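Local atomic coordinates of 3,6-diketocamphane 1,6-monooxygenase (PDB entry 5AEC), a protein that oxidises a diketocamphane intermediate of (-)-camphor breakdown to its lactone in a Baeyer-Villiger reaction that uses reduced FMN and molecular oxygen. Residues 46-51 / 112-117; 135-140 / 163-168; 199-204 / 219-224; 259-264 / 363-368. All coordinates share one frame; numbering follows the deposited sequence.

Interaction 1. Residues 46-51 / 112-117; sequences HASQIW and YPQASY. With PIN (piperazine-N,N'-bis(2-ethanesulfonic acid)), chain C.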
# COMPACT_ATOMS: atom_id res chain seq x y z
N HIS A 46 7.07 -9.66 4.61
CA HIS A 46 6.87 -11.10 4.87
C HIS A 46 5.40 -11.39 4.84
O HIS A 46 4.60 -10.70 5.48
CB HIS A 46 7.36 -11.51 6.25
CG HIS A 46 8.82 -11.32 6.48
ND1 HIS A 46 9.35 -10.15 6.98
CD2 HIS A 46 9.87 -12.15 6.28
CE1 HIS A 46 10.66 -10.27 7.08
NE2 HIS A 46 11.00 -11.47 6.67
N ALA A 47 5.02 -12.42 4.07
CA ALA A 47 3.63 -12.87 3.96
C ALA A 47 3.36 -14.13 4.79
O ALA A 47 2.20 -14.44 5.05
CB ALA A 47 3.30 -13.16 2.50
N SER A 48 4.40 -14.85 5.20
CA SER A 48 4.22 -16.18 5.85
C SER A 48 4.62 -16.25 7.31
O SER A 48 4.40 -17.29 7.94
CB SER A 48 4.96 -17.28 5.09
OG SER A 48 6.37 -17.14 5.16
N GLN A 49 5.18 -15.16 7.87
CA GLN A 49 5.82 -15.23 9.18
C GLN A 49 4.99 -14.60 10.30
O GLN A 49 4.29 -13.61 10.09
CB GLN A 49 7.18 -14.54 9.12
CG GLN A 49 8.21 -15.26 8.26
CD GLN A 49 8.66 -16.54 8.91
OE1 GLN A 49 8.24 -17.63 8.53
NE2 GLN A 49 9.50 -16.42 9.92
N ILE A 50 5.16 -15.12 11.52
CA ILE A 50 4.41 -14.64 12.69
C ILE A 50 5.06 -13.41 13.31
O ILE A 50 4.40 -12.40 13.52
CB ILE A 50 4.30 -15.74 13.76
CG1 ILE A 50 3.57 -16.95 13.19
CG2 ILE A 50 3.54 -15.23 14.97
CD1 ILE A 50 2.15 -16.66 12.83
N TRP A 51 6.36 -13.52 13.63
CA TRP A 51 7.08 -12.42 14.29
C TRP A 51 7.32 -11.28 13.31
O TRP A 51 7.31 -10.11 13.70
CB TRP A 51 8.43 -12.87 14.89
CG TRP A 51 8.37 -13.70 16.14
CD1 TRP A 51 8.16 -15.06 16.22
CD2 TRP A 51 8.56 -13.24 17.48
NE1 TRP A 51 8.20 -15.46 17.53
CE2 TRP A 51 8.44 -14.37 18.33
CE3 TRP A 51 8.81 -11.99 18.06
CZ2 TRP A 51 8.55 -14.29 19.72
CZ3 TRP A 51 8.93 -11.92 19.47
CH2 TRP A 51 8.82 -13.07 20.26
N TYR A 112 11.85 -17.26 2.30
CA TYR A 112 10.86 -18.10 2.95
C TYR A 112 10.08 -18.86 1.87
O TYR A 112 9.23 -18.29 1.20
CB TYR A 112 9.93 -17.24 3.81
CG TYR A 112 10.67 -16.66 4.97
CD1 TYR A 112 10.82 -17.38 6.14
CD2 TYR A 112 11.34 -15.43 4.87
CE1 TYR A 112 11.52 -16.85 7.22
CE2 TYR A 112 12.07 -14.91 5.94
CZ TYR A 112 12.17 -15.65 7.11
OH TYR A 112 12.90 -15.17 8.17
N PRO A 113 10.43 -20.15 1.66
CA PRO A 113 9.73 -20.92 0.63
C PRO A 113 8.21 -20.97 0.75
O PRO A 113 7.54 -21.03 -0.27
CB PRO A 113 10.36 -22.33 0.76
CG PRO A 113 11.71 -22.07 1.27
CD PRO A 113 11.57 -20.90 2.22
N GLN A 114 7.66 -20.93 1.97
CA GLN A 114 6.21 -20.93 2.14
C GLN A 114 5.57 -19.74 1.44
O GLN A 114 4.53 -19.86 0.80
CB GLN A 114 5.82 -20.91 3.63
CG GLN A 114 6.17 -22.19 4.38
CD GLN A 114 5.67 -22.20 5.81
OE1 GLN A 114 6.03 -21.34 6.61
NE2 GLN A 114 4.81 -23.15 6.12
N ALA A 115 6.20 -18.56 1.56
CA ALA A 115 5.71 -17.38 0.92
C ALA A 115 5.96 -17.47 -0.61
O ALA A 115 5.11 -17.06 -1.38
CB ALA A 115 6.38 -16.13 1.49
N SER A 116 7.12 -17.96 -1.03
CA SER A 116 7.37 -18.15 -2.49
C SER A 116 6.24 -19.00 -3.13
O SER A 116 5.72 -18.68 -4.19
CB SER A 116 8.73 -18.82 -2.69
OG SER A 116 9.77 -18.12 -2.03
N TYR A 117 5.88 -20.07 -2.44
CA TYR A 117 4.80 -21.00 -2.84
C TYR A 117 3.47 -20.26 -3.04
O TYR A 117 2.82 -20.44 -4.07
CB TYR A 117 4.66 -22.08 -1.76
CG TYR A 117 3.67 -23.20 -2.04
CD1 TYR A 117 2.31 -23.05 -1.74
CD2 TYR A 117 4.10 -24.41 -2.54
CE1 TYR A 117 1.40 -24.08 -1.95
CE2 TYR A 117 3.19 -25.47 -2.74
CZ TYR A 117 1.85 -25.29 -2.46
OH TYR A 117 0.96 -26.31 -2.67
C1 PIN C . 13.61 -20.53 5.97
C2 PIN C . 14.63 -20.23 7.08
N1 PIN C . 15.64 -19.18 6.84
C3 PIN C . 16.52 -19.15 8.02
C4 PIN C . 15.01 -17.87 6.63
C1' PIN C . 17.71 -14.44 7.05
C2' PIN C . 17.78 -15.62 8.04
N1' PIN C . 16.83 -16.75 7.84
C3' PIN C . 16.04 -16.75 6.59
C4' PIN C . 17.55 -18.03 7.93
S1 PIN C . 12.32 -21.31 6.70
S1' PIN C . 19.19 -13.71 6.93
O1 PIN C . 11.65 -20.40 7.60
O2 PIN C . 12.82 -22.43 7.44
O3 PIN C . 11.16 -21.86 5.69
O1' PIN C . 20.10 -14.64 6.31
O2' PIN C . 19.63 -13.36 8.26
O3' PIN C . 19.12 -12.36 6.00
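Tyr112 lays its phenol ring against the side chain of Gln49; of all the residues here Tyr112 has the largest area buried by the contact, followed by Ser48 and Gln49. The Gln49 CG methylene sits over one ring face, 4.0 Å from the Tyr112 ring centroid and 18° off the ring normal, which meets the geometry of a CH-pi contact. A bend in the Gln49 chain after CG folds its amide over the same ring, their planes 28° apart and stacked; Gln49 CD comes within 3.3 Å of Tyr112 CE1. The amide NE2 is hydrogen-bonded to Glu52. On the opposite face of the tyrosine lies the bound PIPES molecule, whose C4 is 3.6 Å from Tyr112 CZ. His46 approaches obliquely: its CD2 is 3.5 Å from Tyr112 CE2, the ring planes 75° apart. In this TIM-barrel enzyme of the bacterial luciferase family, segment 46-51 belongs to the loop after strand 40-43, while Tyr112 is the N-cap residue of helix 113-118; Ser44, which binds FMN, lies next to His46. Ser48 meets the first turn of the helix. Its OG is 3.8 Å from Ala115 CB and equally far from Tyr112 CB, while Ser48 CB meets Gln114 CB at 4.0 Å. Leu185 of the second subunit packs on both Ser48 and Gln114.

Interaction 2. Residues 135-140 / 163-168; sequences ETKNLN and GKYWDA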
# COMPACT_ATOMS: atom_id res chain seq x y z
N GLU A 135 10.19 -27.07 -16.54
CA GLU A 135 11.32 -26.31 -16.00
C GLU A 135 10.84 -25.37 -14.88
O GLU A 135 9.71 -24.87 -14.93
CB GLU A 135 12.07 -25.49 -17.08
CG GLU A 135 12.22 -26.09 -18.48
CD GLU A 135 12.82 -27.50 -18.53
OE1 GLU A 135 13.40 -27.97 -17.53
OE2 GLU A 135 12.71 -28.13 -19.60
N THR A 136 11.70 -25.14 -13.88
CA THR A 136 11.32 -24.37 -12.68
C THR A 136 11.58 -22.85 -12.80
O THR A 136 12.02 -22.37 -13.85
CB THR A 136 11.98 -24.97 -11.40
OG1 THR A 136 11.30 -24.47 -10.23
CG2 THR A 136 13.47 -24.64 -11.29
N LYS A 137 11.26 -22.10 -11.75
CA LYS A 137 11.42 -20.65 -11.72
C LYS A 137 12.61 -20.31 -10.83
O LYS A 137 12.79 -20.89 -9.77
CB LYS A 137 10.14 -19.98 -11.17
CG LYS A 137 8.89 -20.25 -11.98
CD LYS A 137 7.70 -19.48 -11.43
CE LYS A 137 6.41 -19.93 -12.08
NZ LYS A 137 5.26 -19.08 -11.65
N ASN A 138 13.41 -19.36 -11.26
CA ASN A 138 14.61 -18.97 -10.53
C ASN A 138 14.36 -17.58 -9.94
O ASN A 138 14.19 -16.63 -10.69
CB ASN A 138 15.79 -18.95 -11.48
CG ASN A 138 17.08 -18.53 -10.81
OD1 ASN A 138 17.27 -17.36 -10.45
ND2 ASN A 138 17.96 -19.48 -10.61
N LEU A 139 14.32 -17.48 -8.61
CA LEU A 139 13.98 -16.21 -7.94
C LEU A 139 14.94 -15.09 -8.31
O LEU A 139 14.53 -13.94 -8.43
CB LEU A 139 13.95 -16.37 -6.42
CG LEU A 139 12.87 -17.23 -5.77
CD1 LEU A 139 13.12 -17.38 -4.29
CD2 LEU A 139 11.48 -16.66 -6.01
N ASN A 140 16.23 -15.40 -8.45
CA ASN A 140 17.20 -14.38 -8.82
C ASN A 140 16.97 -13.84 -10.21
O ASN A 140 17.08 -12.65 -10.42
CB ASN A 140 18.64 -14.85 -8.62
CG ASN A 140 18.99 -15.02 -7.15
OD1 ASN A 140 18.50 -14.30 -6.27
ND2 ASN A 140 19.83 -15.99 -6.88
N GLY A 163 8.33 -11.07 -21.18
CA GLY A 163 9.41 -11.69 -20.45
C GLY A 163 9.14 -13.14 -20.16
O GLY A 163 8.10 -13.67 -20.52
N LYS A 164 10.11 -13.76 -19.51
CA LYS A 164 9.96 -15.12 -19.02
C LYS A 164 8.91 -15.16 -17.90
O LYS A 164 8.16 -16.12 -17.79
CB LYS A 164 11.29 -15.66 -18.51
CG LYS A 164 11.18 -17.09 -17.99
CD LYS A 164 12.53 -17.72 -17.70
CE LYS A 164 12.37 -19.22 -17.46
NZ LYS A 164 13.56 -19.84 -16.80
N TYR A 165 8.87 -14.11 -17.08
CA TYR A 165 8.02 -14.08 -15.90
C TYR A 165 6.84 -13.13 -16.01
O TYR A 165 5.79 -13.41 -15.45
CB TYR A 165 8.88 -13.79 -14.70
CG TYR A 165 9.93 -14.88 -14.51
CD1 TYR A 165 9.56 -16.14 -14.04
CD2 TYR A 165 11.28 -14.66 -14.81
CE1 TYR A 165 10.49 -17.14 -13.88
CE2 TYR A 165 12.23 -15.68 -14.62
CZ TYR A 165 11.80 -16.92 -14.16
OH TYR A 165 12.68 -17.97 -13.95
N TRP A 166 6.99 -12.01 -16.74
CA TRP A 166 5.90 -11.04 -16.87
C TRP A 166 5.92 -10.38 -18.22
O TRP A 166 6.97 -10.33 -18.88
CB TRP A 166 6.05 -9.90 -15.85
CG TRP A 166 6.08 -10.29 -14.42
CD1 TRP A 166 5.00 -10.51 -13.60
CD2 TRP A 166 7.24 -10.45 -13.60
NE1 TRP A 166 5.42 -10.79 -12.34
CE2 TRP A 166 6.80 -10.76 -12.31
CE3 TRP A 166 8.62 -10.33 -13.84
CZ2 TRP A 166 7.68 -10.99 -11.24
CZ3 TRP A 166 9.50 -10.55 -12.79
CH2 TRP A 166 9.03 -10.87 -11.50
N ASP A 167 4.75 -9.85 -18.59
CA ASP A 167 4.60 -8.94 -19.71
C ASP A 167 4.32 -7.59 -19.09
O ASP A 167 3.60 -7.49 -18.09
CB ASP A 167 3.44 -9.33 -20.62
CG ASP A 167 3.61 -10.70 -21.23
OD1 ASP A 167 4.74 -11.14 -21.47
OD2 ASP A 167 2.58 -11.35 -21.46
N ALA A 168 4.93 -6.55 -19.66
CA ALA A 168 4.80 -5.21 -19.10
C ALA A 168 5.24 -4.21 -20.14
O ALA A 168 5.89 -4.57 -21.13
CB ALA A 168 5.64 -5.08 -17.84
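Tyr165 reaches across to Lys137 and Asn138, and its atoms can be followed outward from CB. At the root, Tyr165 CB rests 3.6 Å above the plane of the Trp166 ring, displaced toward the rim. With CG placed beside its own backbone N (chi1 -61°), the phenol leads off toward segment 135-140. Over the centre of one ring face, 3.8 Å above the plane, sits Lys164 CG in the conformer described, its extended chain running on in the direction of Thr136. Further out, Tyr165 CE1 approaches the aliphatic part of Lys137, 3.9 Å from its CB and 4.0 Å from its CG, the latter lying in the ring plane at the edge. The tip is polar: Asn138 N donates to Tyr165 OH over 3.1 Å, and the bond is practically straight at 178°. Lys137 CA is 3.7 Å from the same hydroxyl oxygen, which is thus set against the backbone itself. The polar end of Lys137 goes elsewhere, to Gly120 O and to Asp167 of the second subunit. Asn138 is the N-cap of helix 139-155, its OD1 accepting from Asp141 N. Tyr165 therefore ties the turn of the antiparallel hairpin 159-162/167-170 to the start of that helix, where its ring also touches Asp141 and Met142, while Glu145 of the same helix accepts from the backbone N atoms of Tyr165 and Trp166.

Interaction 3. Residues 199-204 / 219-224; sequences AVTGFS and KPVSIF. With PIN (piperazine-N,N'-bis(2-ethanesulfonic acid)), chain C; SO4 (sulfate ion), chain J.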
# COMPACT_ATOMS: atom_id res chain seq x y z
N ALA A 199 18.85 -0.71 -2.71
CA ALA A 199 19.60 -1.38 -1.68
C ALA A 199 19.33 -2.88 -1.73
O ALA A 199 18.25 -3.31 -2.14
CB ALA A 199 19.24 -0.83 -0.28
N VAL A 200 20.31 -3.65 -1.25
CA VAL A 200 20.12 -5.08 -1.01
C VAL A 200 20.79 -5.46 0.31
O VAL A 200 21.81 -4.86 0.67
CB VAL A 200 20.67 -5.95 -2.17
CG1 VAL A 200 19.98 -5.63 -3.48
CG2 VAL A 200 22.16 -5.75 -2.31
N THR A 201 20.24 -6.44 1.02
CA THR A 201 20.87 -6.96 2.24
C THR A 201 21.76 -8.16 1.95
O THR A 201 21.58 -8.85 0.94
CB THR A 201 19.85 -7.46 3.27
OG1 THR A 201 19.12 -8.56 2.68
CG2 THR A 201 18.90 -6.36 3.67
N GLY A 202 22.70 -8.40 2.84
CA GLY A 202 23.57 -9.57 2.79
C GLY A 202 23.82 -10.08 4.19
O GLY A 202 23.88 -9.29 5.15
N PHE A 203 23.97 -11.41 4.32
CA PHE A 203 24.28 -12.06 5.60
C PHE A 203 25.50 -12.98 5.53
O PHE A 203 26.49 -12.76 6.25
CB PHE A 203 23.09 -12.87 6.15
CG PHE A 203 23.39 -13.56 7.46
CD1 PHE A 203 23.37 -12.86 8.65
CD2 PHE A 203 23.79 -14.90 7.48
CE1 PHE A 203 23.68 -13.49 9.86
CE2 PHE A 203 24.13 -15.53 8.67
CZ PHE A 203 24.07 -14.83 9.86
N SER A 204 25.44 -13.99 4.68
CA SER A 204 26.53 -14.99 4.57
C SER A 204 27.90 -14.36 4.29
O SER A 204 28.00 -13.22 3.80
CB SER A 204 26.20 -16.02 3.47
OG SER A 204 26.21 -15.42 2.18
N LYS A 219 23.19 0.26 -2.62
CA LYS A 219 23.56 0.43 -1.20
C LYS A 219 23.64 -0.93 -0.53
O LYS A 219 22.65 -1.66 -0.54
CB LYS A 219 22.49 1.26 -0.51
CG LYS A 219 22.71 1.45 0.99
CD LYS A 219 21.51 2.19 1.56
CE LYS A 219 21.68 2.52 3.04
NZ LYS A 219 22.78 3.48 3.25
N PRO A 220 24.80 -1.27 0.08
CA PRO A 220 24.88 -2.53 0.77
C PRO A 220 24.37 -2.39 2.23
O PRO A 220 24.71 -1.42 2.92
CB PRO A 220 26.38 -2.85 0.72
CG PRO A 220 27.07 -1.52 0.68
CD PRO A 220 26.06 -0.50 0.23
N VAL A 221 23.59 -3.37 2.67
CA VAL A 221 23.07 -3.42 4.02
C VAL A 221 23.51 -4.76 4.57
O VAL A 221 23.03 -5.79 4.11
CB VAL A 221 21.53 -3.29 4.04
CG1 VAL A 221 21.02 -3.34 5.46
CG2 VAL A 221 21.13 -2.01 3.32
N SER A 222 24.46 -4.74 5.50
CA SER A 222 24.99 -5.98 6.07
C SER A 222 24.30 -6.25 7.40
O SER A 222 24.10 -5.34 8.17
CB SER A 222 26.50 -5.88 6.32
OG SER A 222 27.23 -5.71 5.12
N ILE A 223 23.95 -7.51 7.61
CA ILE A 223 23.42 -7.98 8.89
C ILE A 223 24.60 -8.50 9.71
O ILE A 223 25.27 -9.44 9.31
CB ILE A 223 22.33 -9.06 8.69
CG1 ILE A 223 21.17 -8.49 7.85
CG2 ILE A 223 21.80 -9.55 10.03
CD1 ILE A 223 20.37 -9.52 7.10
N PHE A 224 24.89 -7.85 10.84
CA PHE A 224 26.13 -8.17 11.56
C PHE A 224 26.18 -9.62 12.02
O PHE A 224 25.36 -10.04 12.82
CB PHE A 224 26.35 -7.28 12.78
CG PHE A 224 27.67 -7.52 13.46
CD1 PHE A 224 28.86 -7.20 12.81
CD2 PHE A 224 27.74 -8.09 14.72
CE1 PHE A 224 30.09 -7.42 13.42
CE2 PHE A 224 28.96 -8.29 15.34
CZ PHE A 224 30.14 -7.96 14.69
C1 PIN C . 13.61 -20.53 5.97
C2 PIN C . 14.63 -20.23 7.08
N1 PIN C . 15.64 -19.18 6.84
C3 PIN C . 16.52 -19.15 8.02
C4 PIN C . 15.01 -17.87 6.63
C1' PIN C . 17.71 -14.44 7.05
C2' PIN C . 17.78 -15.62 8.04
N1' PIN C . 16.83 -16.75 7.84
C3' PIN C . 16.04 -16.75 6.59
C4' PIN C . 17.55 -18.03 7.93
S1 PIN C . 12.32 -21.31 6.70
S1' PIN C . 19.19 -13.71 6.93
O1 PIN C . 11.65 -20.40 7.60
O2 PIN C . 12.82 -22.43 7.44
O3 PIN C . 11.16 -21.86 5.69
O1' PIN C . 20.10 -14.64 6.31
O2' PIN C . 19.63 -13.36 8.26
O3' PIN C . 19.12 -12.36 6.00
S SO4 J . 22.98 -13.54 1.18
O1 SO4 J . 21.75 -12.86 0.74
O2 SO4 J . 22.83 -14.03 2.56
O3 SO4 J . 23.23 -14.71 0.32
O4 SO4 J . 24.07 -12.60 0.97
O HOH W 1 27.04 -10.82 7.76
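Ile223, in the conformer described, overlaps the edge of the Phe203 ring, its CG2 3.9 Å from Phe203 CD1 and its CB in the ring plane, the two side chains running at about a right angle. Ile223 ends strand 219-223 and Phe203 comes just after strand 198-202; the two parallel strands are joined through helix 208-216 in a beta-alpha-beta crossover of the TIM barrel. Four backbone bonds establish the register: Val200 N to Lys219 O, Val221 N to Val200 O, Gly202 N to Val221 O at 2.9 Å, and Ile223 N to Gly202 O at 3.0 Å. The last is the straightest, 167° at the hydrogen. On one face of the sheet Ala199, Thr201 and Val221 line up, with Ala199 CB 4.2 Å from Val221 CG2, and Met76, an FMN-binding residue, covers Ala199 and Thr201. Thr201 turns CG2 beside its backbone N (chi1 62° for OG1), which brings that methyl to 4.1 Å from Val221 CB. Thr201 to Ser204 all belong to the FMN-binding set. The PIPES molecule reaches this strand end, its O1' 3.5 Å from Phe203 CB. A sulfate, probably from the crystallisation liquor, lies where strand 198-202 runs into its loop and may mark the flavin phosphate position: its O2 accepts weak bonds from both Phe203 N and Ser204 N, the latter 3.4 Å long at 172°.

Interaction 4. Residues 259-264 / 363-368; sequences VFCADT and ELISKE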
# COMPACT_ATOMS: atom_id res chain seq x y z
N VAL A 259 21.01 -3.24 19.41
CA VAL A 259 21.60 -2.09 20.11
C VAL A 259 20.63 -1.65 21.20
O VAL A 259 19.44 -1.45 20.96
CB VAL A 259 21.86 -0.91 19.17
CG1 VAL A 259 22.74 0.15 19.84
CG2 VAL A 259 22.53 -1.36 17.88
N PHE A 260 21.16 -1.47 22.41
CA PHE A 260 20.35 -0.97 23.51
C PHE A 260 21.17 -0.18 24.50
O PHE A 260 22.14 -0.71 25.05
CB PHE A 260 19.62 -2.09 24.26
CG PHE A 260 18.56 -1.56 25.18
CD1 PHE A 260 18.87 -1.18 26.48
CD2 PHE A 260 17.26 -1.37 24.73
CE1 PHE A 260 17.90 -0.65 27.32
CE2 PHE A 260 16.28 -0.85 25.55
CZ PHE A 260 16.60 -0.49 26.85
N CYS A 261 20.73 1.05 24.73
CA CYS A 261 21.43 1.97 25.61
C CYS A 261 20.58 2.38 26.81
O CYS A 261 19.38 2.66 26.68
CB CYS A 261 21.85 3.21 24.85
SG CYS A 261 23.47 3.05 24.13
N ALA A 262 21.22 2.41 27.98
CA ALA A 262 20.60 2.94 29.22
C ALA A 262 21.67 3.69 30.03
O ALA A 262 22.82 3.71 29.63
CB ALA A 262 19.96 1.81 30.04
N ASP A 263 21.27 4.33 31.14
CA ASP A 263 22.20 5.17 31.93
C ASP A 263 23.45 4.44 32.40
O ASP A 263 24.54 4.98 32.27
CB ASP A 263 21.50 5.85 33.13
CG ASP A 263 20.69 7.09 32.72
OD1 ASP A 263 20.99 7.71 31.68
OD2 ASP A 263 19.75 7.45 33.46
N THR A 264 23.30 3.21 32.88
CA THR A 264 24.44 2.37 33.25
C THR A 264 24.52 1.09 32.43
O THR A 264 23.56 0.67 31.80
CB THR A 264 24.35 1.99 34.73
OG1 THR A 264 23.08 1.37 35.00
CG2 THR A 264 24.47 3.23 35.57
N GLU A 363 16.94 7.51 21.57
CA GLU A 363 17.38 8.90 21.78
C GLU A 363 18.86 8.99 22.22
O GLU A 363 19.60 9.78 21.67
CB GLU A 363 16.49 9.61 22.80
CG GLU A 363 16.86 11.07 23.02
CD GLU A 363 15.73 11.90 23.59
OE1 GLU A 363 14.94 11.36 24.40
OE2 GLU A 363 15.66 13.09 23.24
N LEU A 364 19.26 8.17 23.19
CA LEU A 364 20.66 8.06 23.57
C LEU A 364 21.59 7.64 22.43
O LEU A 364 22.65 8.25 22.24
CB LEU A 364 20.82 7.08 24.73
CG LEU A 364 20.26 7.54 26.08
CD1 LEU A 364 20.43 6.39 27.07
CD2 LEU A 364 20.96 8.79 26.56
N ILE A 365 21.19 6.62 21.67
CA ILE A 365 22.01 6.15 20.56
C ILE A 365 22.16 7.26 19.55
O ILE A 365 23.28 7.56 19.11
CB ILE A 365 21.42 4.89 19.88
CG1 ILE A 365 21.46 3.70 20.84
CG2 ILE A 365 22.22 4.54 18.61
CD1 ILE A 365 20.38 2.66 20.59
N SER A 366 21.05 7.87 19.20
CA SER A 366 21.03 8.86 18.14
C SER A 366 21.72 10.19 18.48
O SER A 366 22.42 10.75 17.61
CB SER A 366 19.61 9.14 17.69
OG SER A 366 19.62 10.11 16.64
N LYS A 367 21.52 10.67 19.72
CA LYS A 367 22.03 11.97 20.15
C LYS A 367 23.40 11.90 20.87
O LYS A 367 24.23 12.78 20.68
CB LYS A 367 21.01 12.68 21.06
CG LYS A 367 19.70 13.00 20.31
CD LYS A 367 18.90 14.15 20.89
CE LYS A 367 17.43 14.06 20.52
NZ LYS A 367 16.62 15.14 21.12
N GLU A 368 23.64 10.86 21.67
CA GLU A 368 24.85 10.78 22.50
C GLU A 368 25.93 9.85 21.95
O GLU A 368 27.10 10.09 22.18
CB GLU A 368 24.48 10.41 23.95
CG GLU A 368 23.61 11.46 24.63
CD GLU A 368 23.48 11.36 26.16
OE1 GLU A 368 24.17 10.53 26.77
OE2 GLU A 368 22.67 12.14 26.74
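Val259 meets Ile365 through CG1, which lies 3.5 Å from Ile365 CD1, the closest approach of the contact, and 3.9 Å from Ile365 CG1. Ile365 gets there because CG1 stands beside its backbone N (chi1 -66°), presenting its end to the strand. Leu344 of strand 343-347 touches both side chains and so extends the apolar patch. Phe260 points the other way, as strand alternation requires, and the next residue, Cys261, faces the helix again: its CB is 4.0 Å from Leu364 CB and 4.1 Å from Ile365 CG1. The thiol is modelled in two conformers; in one, Cys261 SG is 3.9 Å from Ile365 CG1. This is barrel-wall packing of the TIM fold, the end of strand 254-261 against helix 355-369, which follows the neighbouring strand 343-347. The segment axes are 8.1 Å apart and nearly perpendicular, at 87°. Cys261 also has a polar link to this helix, its backbone N donating to Ser361 OG. Leu364 reaches on past the cysteine, its CD1 3.9 Å from Cys261 O. At Ala262, whose CB points away from segment 363-368 and packs on Glu267 and Ala268 of helix 265-274, the same Leu364 CD1 reaches the backbone, 4.1 Å from Ala262 CA.

Along the chain the four contacts follow in series, each closing before the next opens. Interactions 1 and 3 converge on the active-site end of the barrel: their centres are 20 Å apart and their nearest atoms about 9 Å, yet one PIPES molecule touches both, and interaction 3 holds four FMN-binding residues. Interactions 1 and 2 meet directly, Ser116 OG lying 4.1 Å from Leu139 CD1, and both touch the second subunit. Interaction 4 shares the sheet of interaction 3, since strands 219-223 and 254-261 are neighbours, but its Val259 side chain is about 12 Å from that of FMN-binding His10. Interactions 2 and 4 lie on opposite sides of the chain's centre, 46 Å apart between centres.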